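Long-range contact in methyltransferase domain-containing protein (Deinococcus radiodurans, PDB 3M33), which is of unknown function but has a methyltransferase-like domain and may transfer methyl groups: residues D62-W73 with G107-R118. Residues are numbered along the deposited sequence; the frame is centred on the assembly and turned at random.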
# COMPACT_ATOMS: atom_id res chain seq x y z
N ASP A 62 3.97 3.09 8.04
CA ASP A 62 4.30 4.32 7.35
C ASP A 62 4.03 5.55 8.22
O ASP A 62 4.77 6.53 8.17
CB ASP A 62 3.59 4.43 5.99
CG ASP A 62 4.27 3.59 4.91
OD1 ASP A 62 5.52 3.55 4.88
OD2 ASP A 62 3.56 2.98 4.10
N ALA A 63 2.96 5.49 9.01
CA ALA A 63 2.71 6.56 9.96
C ALA A 63 3.94 6.75 10.84
O ALA A 63 4.37 7.88 11.09
CB ALA A 63 1.46 6.24 10.81
N ALA A 64 4.53 5.66 11.30
CA ALA A 64 5.64 5.74 12.23
C ALA A 64 6.87 6.24 11.52
O ALA A 64 7.62 7.04 12.03
CB ALA A 64 5.91 4.38 12.86
N ARG A 65 7.08 5.74 10.33
CA ARG A 65 8.31 6.03 9.62
C ARG A 65 8.34 7.41 8.90
O ARG A 65 9.39 8.06 8.88
CB ARG A 65 8.52 4.88 8.64
CG ARG A 65 9.62 5.04 7.66
CD ARG A 65 9.69 3.79 6.82
NE ARG A 65 10.50 4.06 5.64
CZ ARG A 65 10.39 3.40 4.50
NH1 ARG A 65 9.50 2.43 4.36
NH2 ARG A 65 11.18 3.72 3.49
N PHE A 66 7.22 7.84 8.33
CA PHE A 66 7.18 9.09 7.56
C PHE A 66 6.38 10.17 8.27
O PHE A 66 6.55 11.36 8.00
CB PHE A 66 6.52 8.88 6.19
CG PHE A 66 7.31 8.03 5.26
CD1 PHE A 66 8.34 8.58 4.50
CD2 PHE A 66 7.05 6.68 5.14
CE1 PHE A 66 9.07 7.80 3.62
CE2 PHE A 66 7.79 5.88 4.27
CZ PHE A 66 8.80 6.44 3.50
N GLY A 67 5.50 9.74 9.16
CA GLY A 67 4.62 10.63 9.90
C GLY A 67 5.25 11.84 10.57
O GLY A 67 4.71 12.94 10.50
N PRO A 68 6.40 11.65 11.25
CA PRO A 68 6.97 12.82 11.94
C PRO A 68 7.45 13.91 10.99
O PRO A 68 7.70 15.03 11.43
CB PRO A 68 8.15 12.22 12.72
CG PRO A 68 7.81 10.77 12.89
CD PRO A 68 7.12 10.41 11.58
N GLN A 69 7.56 13.61 9.70
CA GLN A 69 8.10 14.56 8.74
C GLN A 69 7.01 15.51 8.28
O GLN A 69 7.29 16.56 7.70
CB GLN A 69 8.74 13.84 7.54
CG GLN A 69 10.24 13.66 7.68
CD GLN A 69 10.85 12.84 6.55
OE1 GLN A 69 11.92 13.18 6.04
NE2 GLN A 69 10.18 11.76 6.16
N ALA A 70 5.76 15.16 8.57
CA ALA A 70 4.60 15.97 8.17
C ALA A 70 4.06 16.83 9.32
O ALA A 70 4.38 16.61 10.48
CB ALA A 70 3.48 15.05 7.64
N ALA A 71 3.22 17.82 8.99
CA ALA A 71 2.56 18.63 10.01
C ALA A 71 1.56 17.78 10.77
O ALA A 71 1.41 17.92 11.98
CB ALA A 71 1.83 19.81 9.36
N ARG A 72 0.86 16.92 10.03
CA ARG A 72 -0.14 16.02 10.62
C ARG A 72 -0.22 14.78 9.73
O ARG A 72 -0.22 14.89 8.51
CB ARG A 72 -1.50 16.71 10.70
CG ARG A 72 -2.61 15.84 11.29
CD ARG A 72 -3.89 16.62 11.54
NE ARG A 72 -4.93 15.78 12.13
CZ ARG A 72 -5.99 15.32 11.48
NH1 ARG A 72 -6.16 15.66 10.20
NH2 ARG A 72 -6.88 14.55 12.09
N TRP A 73 -0.26 13.60 10.34
CA TRP A 73 -0.47 12.36 9.60
C TRP A 73 -1.75 11.72 10.10
O TRP A 73 -1.76 11.08 11.15
CB TRP A 73 0.71 11.40 9.82
CG TRP A 73 0.73 10.18 8.93
CD1 TRP A 73 0.04 9.01 9.10
CD2 TRP A 73 1.53 10.01 7.75
NE1 TRP A 73 0.35 8.13 8.09
CE2 TRP A 73 1.26 8.72 7.25
CE3 TRP A 73 2.44 10.82 7.07
CZ2 TRP A 73 1.86 8.23 6.09
CZ3 TRP A 73 3.03 10.33 5.90
CH2 TRP A 73 2.74 9.05 5.43
N GLY A 107 -14.19 14.26 12.77
CA GLY A 107 -12.88 14.71 13.22
C GLY A 107 -11.73 14.39 12.29
O GLY A 107 -10.58 14.66 12.63
N LEU A 108 -12.02 13.85 11.11
CA LEU A 108 -10.96 13.43 10.19
C LEU A 108 -9.99 14.57 9.94
O LEU A 108 -8.78 14.38 10.00
CB LEU A 108 -11.53 12.92 8.85
CG LEU A 108 -10.46 12.23 7.99
CD1 LEU A 108 -9.95 11.00 8.69
CD2 LEU A 108 -10.97 11.87 6.59
N GLY A 109 -10.51 15.76 9.67
CA GLY A 109 -9.66 16.93 9.55
C GLY A 109 -9.26 17.34 8.14
O GLY A 109 -8.26 18.04 7.97
N ALA A 110 -10.02 16.92 7.13
CA ALA A 110 -9.85 17.45 5.78
C ALA A 110 -9.86 18.98 5.86
O ALA A 110 -10.47 19.54 6.78
CB ALA A 110 -10.98 16.96 4.86
N PRO A 111 -9.20 19.66 4.91
CA PRO A 111 -8.60 19.12 3.68
C PRO A 111 -7.15 18.70 3.90
O PRO A 111 -6.52 19.13 4.87
CB PRO A 111 -8.65 20.32 2.72
CG PRO A 111 -8.77 21.54 3.60
CD PRO A 111 -8.92 21.10 5.04
N PHE A 112 -6.64 17.87 2.99
CA PHE A 112 -5.28 17.36 3.10
C PHE A 112 -4.45 17.76 1.88
O PHE A 112 -4.98 17.89 0.78
CB PHE A 112 -5.31 15.83 3.23
CG PHE A 112 -6.01 15.34 4.46
CD1 PHE A 112 -5.34 15.28 5.68
CD2 PHE A 112 -7.34 14.93 4.40
CE1 PHE A 112 -5.98 14.83 6.83
CE2 PHE A 112 -7.99 14.46 5.55
CZ PHE A 112 -7.32 14.42 6.76
N GLY A 113 -3.14 17.95 2.08
CA GLY A 113 -2.25 18.23 0.97
C GLY A 113 -1.71 16.97 0.32
O GLY A 113 -1.21 16.99 -0.81
N LEU A 114 -1.79 15.86 1.03
CA LEU A 114 -1.35 14.57 0.48
C LEU A 114 -2.29 13.45 0.92
O LEU A 114 -2.62 13.32 2.10
CB LEU A 114 0.09 14.26 0.91
CG LEU A 114 0.69 12.93 0.46
CD1 LEU A 114 0.87 12.92 -1.05
CD2 LEU A 114 2.03 12.69 1.16
N ILE A 115 -2.73 12.64 -0.04
CA ILE A 115 -3.47 11.43 0.26
C ILE A 115 -2.63 10.29 -0.25
O ILE A 115 -2.27 10.25 -1.41
CB ILE A 115 -4.86 11.41 -0.40
CG1 ILE A 115 -5.76 12.52 0.16
CG2 ILE A 115 -5.52 10.07 -0.20
CD1 ILE A 115 -5.42 13.89 -0.37
N VAL A 116 -2.27 9.37 0.63
CA VAL A 116 -1.32 8.35 0.26
C VAL A 116 -1.87 6.95 0.54
O VAL A 116 -2.64 6.74 1.49
CB VAL A 116 0.02 8.57 0.97
CG1 VAL A 116 -0.15 8.41 2.45
CG2 VAL A 116 1.04 7.58 0.46
N SER A 117 -1.51 5.98 -0.30
CA SER A 117 -1.94 4.61 -0.08
C SER A 117 -0.91 3.62 -0.59
O SER A 117 -0.66 3.56 -1.80
CB SER A 117 -3.27 4.35 -0.79
OG SER A 117 -3.64 3.00 -0.68
N ARG A 118 -0.32 2.86 0.32
CA ARG A 118 0.63 1.83 -0.08
C ARG A 118 -0.12 0.51 -0.21
O ARG A 118 -0.37 -0.16 0.78
CB ARG A 118 1.79 1.70 0.92
CG ARG A 118 2.84 0.66 0.49
CD ARG A 118 3.82 0.27 1.62
NE ARG A 118 4.60 1.40 2.14
CZ ARG A 118 5.77 1.81 1.66
NH1 ARG A 118 6.34 1.20 0.61
NH2 ARG A 118 6.39 2.84 2.22
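R118 starts from strand 114-118 with CG opposite its backbone N (chi1 -178°) and then bends at chi3 (-60°), which turns its guanidinium side-on to the carboxylate of D62 in helix 62-66. Each oxygen takes one nitrogen: R118 NE reaches the syn lone pair of D62 OD2 at 2.7 Å in a nearly straight bond (171°), and R118 NH2 lies 2.9 Å from D62 OD1, tilted out of the carboxylate plane. The two groups are nearly coplanar, the geometry of a bidentate salt bridge. D39 and E35 add carboxylates to R118, and D39 also pairs with R65, so the close approach of R65 NH1 to R118 NH2 (3.8 Å) occurs within an acidic cluster. A leucine in place of R118 would probably leave the buried D62 carboxylate without its charged mate and free to turn about chi2.

At the opposite end, the extended chain of R72 brings its guanidinium end-on to one acceptor: L108 O receives R72 NH1 at 2.9 Å and R72 NH2 at 2.8 Å, both close to the guanidinium plane. R72 NH1 also lies 3.5 Å from F112 CE1, with the two planes nearly parallel, while D94 takes R72 NE. Midway, W73 CZ2, on the strand following helix 62-66, meets V116 CG1 at 4.2 Å, in a helix-strand unit resembling those of Rossmann-like methyltransferases.

A glycerol, probably from the crystallisation liquor, hydrogen-bonds D62 OD1 and R65 NH1 and may mark a pocket beside the salt bridge. The chemistry thus implies two arginine-centred polar contacts with one apolar touch between them, R118 being shared among D62, E35 and D39.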